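Side-chain contacts in tryptophanyl-tRNA synthetase (Campylobacter jejuni subsp. jejuni, PDB 3TZL), which catalyses the ATP-dependent attachment of tryptophan to its cognate tRNA, as a homodimeric class I aminoacyl-tRNA synthetase: residues B[68-73]-B[275-280]; B[16-21]-B[240-245]. All coordinates share one frame; numbering follows the deposited sequence.

How the contacts relate
From the N terminus the chain passes first through 16-21, at the start of helix 18-30, and then through 68-73, where helix 53-70 ends. Both wait for late partners: 240-245 returns to 16-21 and closes contact 2, and 275-280 then returns to 68-73 and closes contact 1. The segments alternate, so the two loops cross. Their centres lie about 13 Å apart, and the contacts touch directly: F277 CE2 of contact 1 is 3.7 Å from I18 CG2 of contact 2, and Y276 packs edge-to-face with F242. Together they tie two helices of the nucleotide-binding domain to the helical C-terminal part.

Contact 1 of 2, residues B[68-73]-B[275-280]; sequences LSLGID and AYFKEA
A280 and S69 meet backbone against side chain, each methyl or methylene carbon resting on the other's carbonyl oxygen. A280 CB lies 3.5 Å from S69 O, while S69 CB lies 3.4 Å from A280 O. This reciprocal fit brings their CA atoms to 4.8 Å, a very close approach that two small side chains permit. The hydroxyl takes no part in a bond across the contact. With OG anti to the carbonyl carbon and beside the backbone N (chi1 -66°), it is directed back along its own helix and gives its hydrogen bond to A65 O, one turn earlier, so this buried polar atom is satisfied locally.

L70 extends the contact with one branch. Its CD2 comes within 3.8 Å of F277 CE1, approaching the ring obliquely, and also stands 4.3 Å from A280 CB, filling the angle between the methyl group and the ring. One face of F277 is taken up by its neighbour Y276, whose CD1 sits 3.7 Å above the ring plane over the centre. Y21 packs on F277 edge-to-face, and L70 also touches Y21, so the apolar cluster continues into helix 18-30.

The contact buries 154 Å² in all and is purely van der Waals in character between the two segments. A polar link lies just beyond it, where K283 NZ donates to L68 O near the end of helix 53-70. Helix 53-70 finishes in a Schellman motif, with G71 at positive phi (138°) and G71 N bonded back to L68 O. It belongs to the beta-alpha-beta connection between the parallel strands 36-41 and 78-81. Its C-terminal end thus docks on the junction of helices 262-276 and 278-289, joining the Rossmann-fold domain characteristic of class I synthetases to the helices that follow it.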
loop_
_atom_site.group_PDB
_atom_site.type_symbol
_atom_site.label_atom_id
_atom_site.label_comp_id
_atom_site.label_asym_id
_atom_site.label_seq_id
_atom_site.Cartn_x
_atom_site.Cartn_y
_atom_site.Cartn_z
ATOM N N LEU B 68 11.834 19.359 16.072
ATOM C CA LEU B 68 13.178 19.348 16.618
ATOM C C LEU B 68 13.457 20.656 17.347
ATOM O O LEU B 68 13.941 20.649 18.485
ATOM C CB LEU B 68 14.194 19.108 15.505
ATOM C CG LEU B 68 14.151 17.680 14.978
ATOM C CD1 LEU B 68 15.024 17.549 13.755
ATOM C CD2 LEU B 68 14.602 16.718 16.053
ATOM N N SER B 69 13.123 21.777 16.707
ATOM C CA SER B 69 13.362 23.098 17.305
ATOM C C SER B 69 12.660 23.318 18.638
ATOM O O SER B 69 13.181 24.006 19.511
ATOM C CB SER B 69 12.943 24.200 16.342
ATOM O OG SER B 69 13.792 24.150 15.229
ATOM N N LEU B 70 11.474 22.737 18.785
ATOM C CA LEU B 70 10.658 22.952 19.971
ATOM C C LEU B 70 10.939 21.919 21.075
ATOM O O LEU B 70 10.399 22.025 22.171
ATOM C CB LEU B 70 9.178 22.990 19.593
ATOM C CG LEU B 70 8.801 24.208 18.741
ATOM C CD1 LEU B 70 7.525 23.947 17.943
ATOM C CD2 LEU B 70 8.601 25.416 19.641
ATOM N N GLY B 71 11.781 20.926 20.796
ATOM C CA GLY B 71 12.269 20.076 21.873
ATOM C C GLY B 71 12.368 18.575 21.657
ATOM O O GLY B 71 12.829 17.841 22.536
ATOM N N ILE B 72 11.934 18.090 20.506
ATOM C CA ILE B 72 12.065 16.661 20.288
ATOM C C ILE B 72 13.532 16.277 20.306
ATOM O O ILE B 72 14.359 16.859 19.599
ATOM C CB ILE B 72 11.395 16.198 19.004
ATOM C CG1 ILE B 72 9.882 16.214 19.195
ATOM C CG2 ILE B 72 11.868 14.800 18.656
ATOM C CD1 ILE B 72 9.129 15.562 18.034
ATOM N N ASP B 73 13.852 15.313 21.153
ATOM C CA ASP B 73 15.235 14.954 21.391
ATOM C C ASP B 73 15.537 13.628 20.698
ATOM O O ASP B 73 15.138 12.575 21.190
ATOM C CB ASP B 73 15.466 14.844 22.896
ATOM C CG ASP B 73 16.929 14.702 23.260
ATOM O OD1 ASP B 73 17.707 14.151 22.448
ATOM O OD2 ASP B 73 17.294 15.135 24.374
ATOM N N ALA B 275 11.454 36.555 22.826
ATOM C CA ALA B 275 12.564 36.075 23.639
ATOM C C ALA B 275 12.383 34.598 23.954
ATOM O O ALA B 275 13.344 33.838 23.947
ATOM C CB ALA B 275 12.693 36.898 24.931
ATOM N N TYR B 276 11.143 34.203 24.217
ATOM C CA TYR B 276 10.822 32.834 24.576
ATOM C C TYR B 276 11.094 31.862 23.412
ATOM O O TYR B 276 11.510 30.724 23.625
ATOM C CB TYR B 276 9.362 32.755 25.021
ATOM C CG TYR B 276 8.929 31.408 25.560
ATOM C CD1 TYR B 276 8.528 30.391 24.702
ATOM C CD2 TYR B 276 8.894 31.164 26.928
ATOM C CE1 TYR B 276 8.121 29.156 25.190
ATOM C CE2 TYR B 276 8.488 29.929 27.433
ATOM C CZ TYR B 276 8.102 28.932 26.559
ATOM O OH TYR B 276 7.697 27.712 27.046
ATOM N N PHE B 277 10.864 32.312 22.185
ATOM C CA PHE B 277 11.016 31.422 21.035
ATOM C C PHE B 277 12.277 31.691 20.233
ATOM O O PHE B 277 12.513 31.062 19.198
ATOM C CB PHE B 277 9.789 31.483 20.137
ATOM C CG PHE B 277 8.610 30.720 20.688
ATOM C CD1 PHE B 277 8.692 29.340 20.897
ATOM C CD2 PHE B 277 7.434 31.368 20.994
ATOM C CE1 PHE B 277 7.616 28.625 21.398
ATOM C CE2 PHE B 277 6.340 30.662 21.500
ATOM C CZ PHE B 277 6.433 29.287 21.698
ATOM N N LYS B 278 13.088 32.620 20.731
ATOM C CA LYS B 278 14.254 33.086 19.997
ATOM C C LYS B 278 15.151 31.922 19.594
ATOM O O LYS B 278 15.546 31.814 18.440
ATOM C CB LYS B 278 15.049 34.092 20.821
ATOM C CG LYS B 278 16.217 34.702 20.071
ATOM C CD LYS B 278 16.808 35.858 20.869
ATOM C CE LYS B 278 18.056 36.422 20.204
ATOM N NZ LYS B 278 19.133 35.393 20.123
ATOM N N GLU B 279 15.439 31.038 20.539
ATOM C CA GLU B 279 16.360 29.932 20.286
ATOM C C GLU B 279 15.747 28.920 19.319
ATOM O O GLU B 279 16.409 28.442 18.406
ATOM C CB GLU B 279 16.731 29.266 21.610
ATOM C CG GLU B 279 17.971 28.394 21.572
ATOM C CD GLU B 279 18.799 28.516 22.854
ATOM O OE1 GLU B 279 18.819 29.623 23.453
ATOM O OE2 GLU B 279 19.428 27.508 23.259
ATOM N N ALA B 280 14.476 28.599 19.521
ATOM C CA ALA B 280 13.779 27.671 18.649
ATOM C C ALA B 280 13.728 28.178 17.203
ATOM O O ALA B 280 13.980 27.423 16.274
ATOM C CB ALA B 280 12.378 27.421 19.176
#

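Contact 2 of 2, residues B[16-21]-B[240-245]; sequences LHIGNY and KLFLDE. With ADP (adenosine-5'-diphosphate), chain I.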
loop_
_atom_site.group_PDB
_atom_site.type_symbol
_atom_site.label_atom_id
_atom_site.label_comp_id
_atom_site.label_asym_id
_atom_site.label_seq_id
_atom_site.Cartn_x
_atom_site.Cartn_y
_atom_site.Cartn_z
ATOM N N LEU B 16 2.330 26.576 12.616
ATOM C CA LEU B 16 2.211 26.235 14.033
ATOM C C LEU B 16 2.026 27.484 14.910
ATOM O O LEU B 16 2.758 28.457 14.765
ATOM C CB LEU B 16 3.446 25.481 14.490
ATOM C CG LEU B 16 3.570 24.041 14.010
ATOM C CD1 LEU B 16 4.904 23.509 14.441
ATOM C CD2 LEU B 16 2.430 23.186 14.570
ATOM N N HIS B 17 1.044 27.447 15.807
ATOM C CA HIS B 17 0.792 28.578 16.698
ATOM C C HIS B 17 0.973 28.211 18.171
ATOM O O HIS B 17 1.116 27.042 18.514
ATOM C CB HIS B 17 -0.587 29.206 16.433
ATOM C CG HIS B 17 -1.729 28.236 16.489
ATOM N ND1 HIS B 17 -2.204 27.714 17.671
ATOM C CD2 HIS B 17 -2.505 27.720 15.504
ATOM C CE1 HIS B 17 -3.218 26.903 17.413
ATOM N NE2 HIS B 17 -3.418 26.889 16.107
ATOM N N ILE B 18 0.973 29.205 19.052
ATOM C CA ILE B 18 1.250 28.921 20.464
ATOM C C ILE B 18 0.199 28.020 21.114
ATOM O O ILE B 18 0.418 27.491 22.199
ATOM C CB ILE B 18 1.468 30.199 21.279
ATOM C CG1 ILE B 18 0.230 31.094 21.233
ATOM C CG2 ILE B 18 2.697 30.955 20.756
ATOM C CD1 ILE B 18 0.311 32.291 22.230
ATOM N N GLY B 19 -0.934 27.839 20.438
ATOM C CA GLY B 19 -1.954 26.912 20.892
ATOM C C GLY B 19 -1.533 25.462 20.681
ATOM O O GLY B 19 -1.733 24.614 21.547
ATOM N N ASN B 20 -0.953 25.176 19.521
ATOM C CA ASN B 20 -0.365 23.862 19.275
ATOM C C ASN B 20 0.736 23.591 20.281
ATOM O O ASN B 20 0.876 22.477 20.775
ATOM C CB ASN B 20 0.208 23.779 17.857
ATOM C CG ASN B 20 -0.836 24.041 16.797
ATOM O OD1 ASN B 20 -0.723 24.992 16.028
ATOM N ND2 ASN B 20 -1.866 23.196 16.749
ATOM N N TYR B 21 1.514 24.622 20.589
ATOM C CA TYR B 21 2.640 24.453 21.492
ATOM C C TYR B 21 2.212 24.151 22.913
ATOM O O TYR B 21 2.570 23.114 23.470
ATOM C CB TYR B 21 3.559 25.669 21.486
ATOM C CG TYR B 21 4.731 25.460 22.408
ATOM C CD1 TYR B 21 5.674 24.485 22.129
ATOM C CD2 TYR B 21 4.874 26.197 23.562
ATOM C CE1 TYR B 21 6.735 24.253 22.961
ATOM C CE2 TYR B 21 5.948 25.978 24.410
ATOM C CZ TYR B 21 6.874 24.997 24.097
ATOM O OH TYR B 21 7.947 24.754 24.916
ATOM N N LYS B 240 0.450 35.091 30.357
ATOM C CA LYS B 240 0.586 34.109 31.440
ATOM C C LYS B 240 1.377 32.876 31.023
ATOM O O LYS B 240 2.107 32.299 31.831
ATOM C CB LYS B 240 -0.789 33.650 31.938
ATOM C CG LYS B 240 -1.597 34.713 32.647
ATOM C CD LYS B 240 -3.020 34.237 32.915
ATOM C CE LYS B 240 -3.057 33.106 33.935
ATOM N NZ LYS B 240 -2.713 33.591 35.300
ATOM N N LEU B 241 1.218 32.490 29.760
ATOM C CA LEU B 241 1.801 31.273 29.216
ATOM C C LEU B 241 3.317 31.321 29.227
ATOM O O LEU B 241 3.985 30.284 29.242
ATOM C CB LEU B 241 1.327 31.079 27.772
ATOM C CG LEU B 241 -0.174 30.951 27.527
ATOM C CD1 LEU B 241 -0.467 30.960 26.044
ATOM C CD2 LEU B 241 -0.698 29.667 28.161
ATOM N N PHE B 242 3.852 32.532 29.200
ATOM C CA PHE B 242 5.282 32.747 29.057
ATOM C C PHE B 242 5.912 33.205 30.367
ATOM O O PHE B 242 7.124 33.432 30.432
ATOM C CB PHE B 242 5.542 33.800 27.966
ATOM C CG PHE B 242 4.940 33.450 26.622
ATOM C CD1 PHE B 242 5.665 32.719 25.686
ATOM C CD2 PHE B 242 3.653 33.856 26.296
ATOM C CE1 PHE B 242 5.119 32.402 24.460
ATOM C CE2 PHE B 242 3.099 33.536 25.062
ATOM C CZ PHE B 242 3.831 32.817 24.149
ATOM N N LEU B 243 5.085 33.352 31.402
ATOM C CA LEU B 243 5.535 33.869 32.692
ATOM C C LEU B 243 5.376 32.844 33.818
ATOM O O LEU B 243 4.388 32.108 33.871
ATOM C CB LEU B 243 4.776 35.149 33.057
ATOM C CG LEU B 243 5.041 36.420 32.237
ATOM C CD1 LEU B 243 4.035 37.503 32.569
ATOM C CD2 LEU B 243 6.459 36.938 32.453
ATOM N N ASP B 244 6.363 32.808 34.710
ATOM C CA ASP B 244 6.280 32.026 35.942
ATOM C C ASP B 244 5.353 32.745 36.912
ATOM O O ASP B 244 4.904 33.854 36.629
ATOM C CB ASP B 244 7.666 31.861 36.569
ATOM C CG ASP B 244 8.433 33.171 36.641
ATOM O OD1 ASP B 244 8.369 33.956 35.667
ATOM O OD2 ASP B 244 9.100 33.416 37.666
ATOM N N GLU B 245 5.075 32.128 38.056
ATOM C CA GLU B 245 4.102 32.684 38.992
ATOM C C GLU B 245 4.433 34.112 39.442
ATOM O O GLU B 245 3.541 34.957 39.558
ATOM C CB GLU B 245 3.910 31.760 40.203
ATOM C CG GLU B 245 2.821 32.234 41.161
ATOM C CD GLU B 245 1.985 31.095 41.719
ATOM O OE1 GLU B 245 2.263 29.931 41.360
ATOM O OE2 GLU B 245 1.050 31.365 42.508
HETATM P PB ADP I . -6.486 24.393 14.497
HETATM O O1B ADP I . -5.820 25.736 14.603
HETATM O O2B ADP I . -6.311 23.733 13.151
HETATM O O3B ADP I . -7.906 24.317 15.020
HETATM P PA ADP I . -4.993 22.072 15.113
HETATM O O1A ADP I . -3.656 22.322 14.461
HETATM O O2A ADP I . -6.026 21.247 14.375
HETATM O O3A ADP I . -5.604 23.519 15.514
HETATM O "O5'" ADP I . -4.731 21.391 16.554
HETATM C "C5'" ADP I . -3.731 20.386 16.724
HETATM C "C4'" ADP I . -3.522 20.112 18.211
HETATM O "O4'" ADP I . -3.104 21.296 18.896
HETATM C "C3'" ADP I . -4.805 19.636 18.869
HETATM O "O3'" ADP I . -4.684 18.243 19.163
HETATM C "C2'" ADP I . -4.945 20.442 20.146
HETATM O "O2'" ADP I . -4.701 19.614 21.288
HETATM C "C1'" ADP I . -3.863 21.502 20.093
HETATM N N9 ADP I . -4.469 22.862 20.081
HETATM C C8 ADP I . -4.792 23.583 18.985
HETATM N N7 ADP I . -5.320 24.792 19.315
HETATM C C5 ADP I . -5.334 24.854 20.659
HETATM C C6 ADP I . -5.760 25.853 21.666
HETATM N N6 ADP I . -6.286 27.042 21.278
HETATM N N1 ADP I . -5.606 25.530 22.971
HETATM C C2 ADP I . -5.089 24.344 23.357
HETATM N N3 ADP I . -4.680 23.390 22.498
HETATM C C4 ADP I . -4.776 23.586 21.160
#
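I18 meets F242 with a torsion seldom found in helical isoleucines: CG1 stands in the crowded position between the backbone N and the carbonyl carbon (chi1 60°). This is consistent with the first residue of helix 18-30, with no preceding helical turn to obstruct CG1. The result is that both ends of the side chain face the same ring corner, CG2 and CD1 each lying 4.0 Å from F242 CZ. CG2 arrives at the ring's edge, near its plane, and the two side chains cross at about a right angle. CD1 also reaches L241 CD1 at 4.1 Å, so this methyl is shared between two residues of the loop joining helices 234-239 and 245-257. F242 is itself packed edge-to-face with F22.

The helix start that carries I18 ends the predicted 'HIGH' region (P12 to N20), the signature of class I synthetases that follows the first strand of the Rossmann fold; its last four residues read H-I-G-N. H17 is the N-cap and forms a capping box with N20. H17 N points almost straight at N20 OD1 (3.0 Å, 179°), using a lone pair in the carbonyl plane, while H17 ND1 receives a weak bond from G19 N. The same OD1 sits 3.2 Å above the centre of the imidazole, so the amide lies over one ring face.

The cap probably orients the ADP-binding groups of both side chains. H17 NE2 donates at the ring edge to ADP O1B (3.1 Å, 165°). N20 ND2 donates both to the alpha-phosphate oxygen O1A, at 3.0 Å, and to the ribose oxygen O4'. Beyond the two segments, M193 of the predicted 'KMSKS' region touches the side chains of both H17 and I18, and its carbonyl oxygen is hydrogen-bonded to ADP.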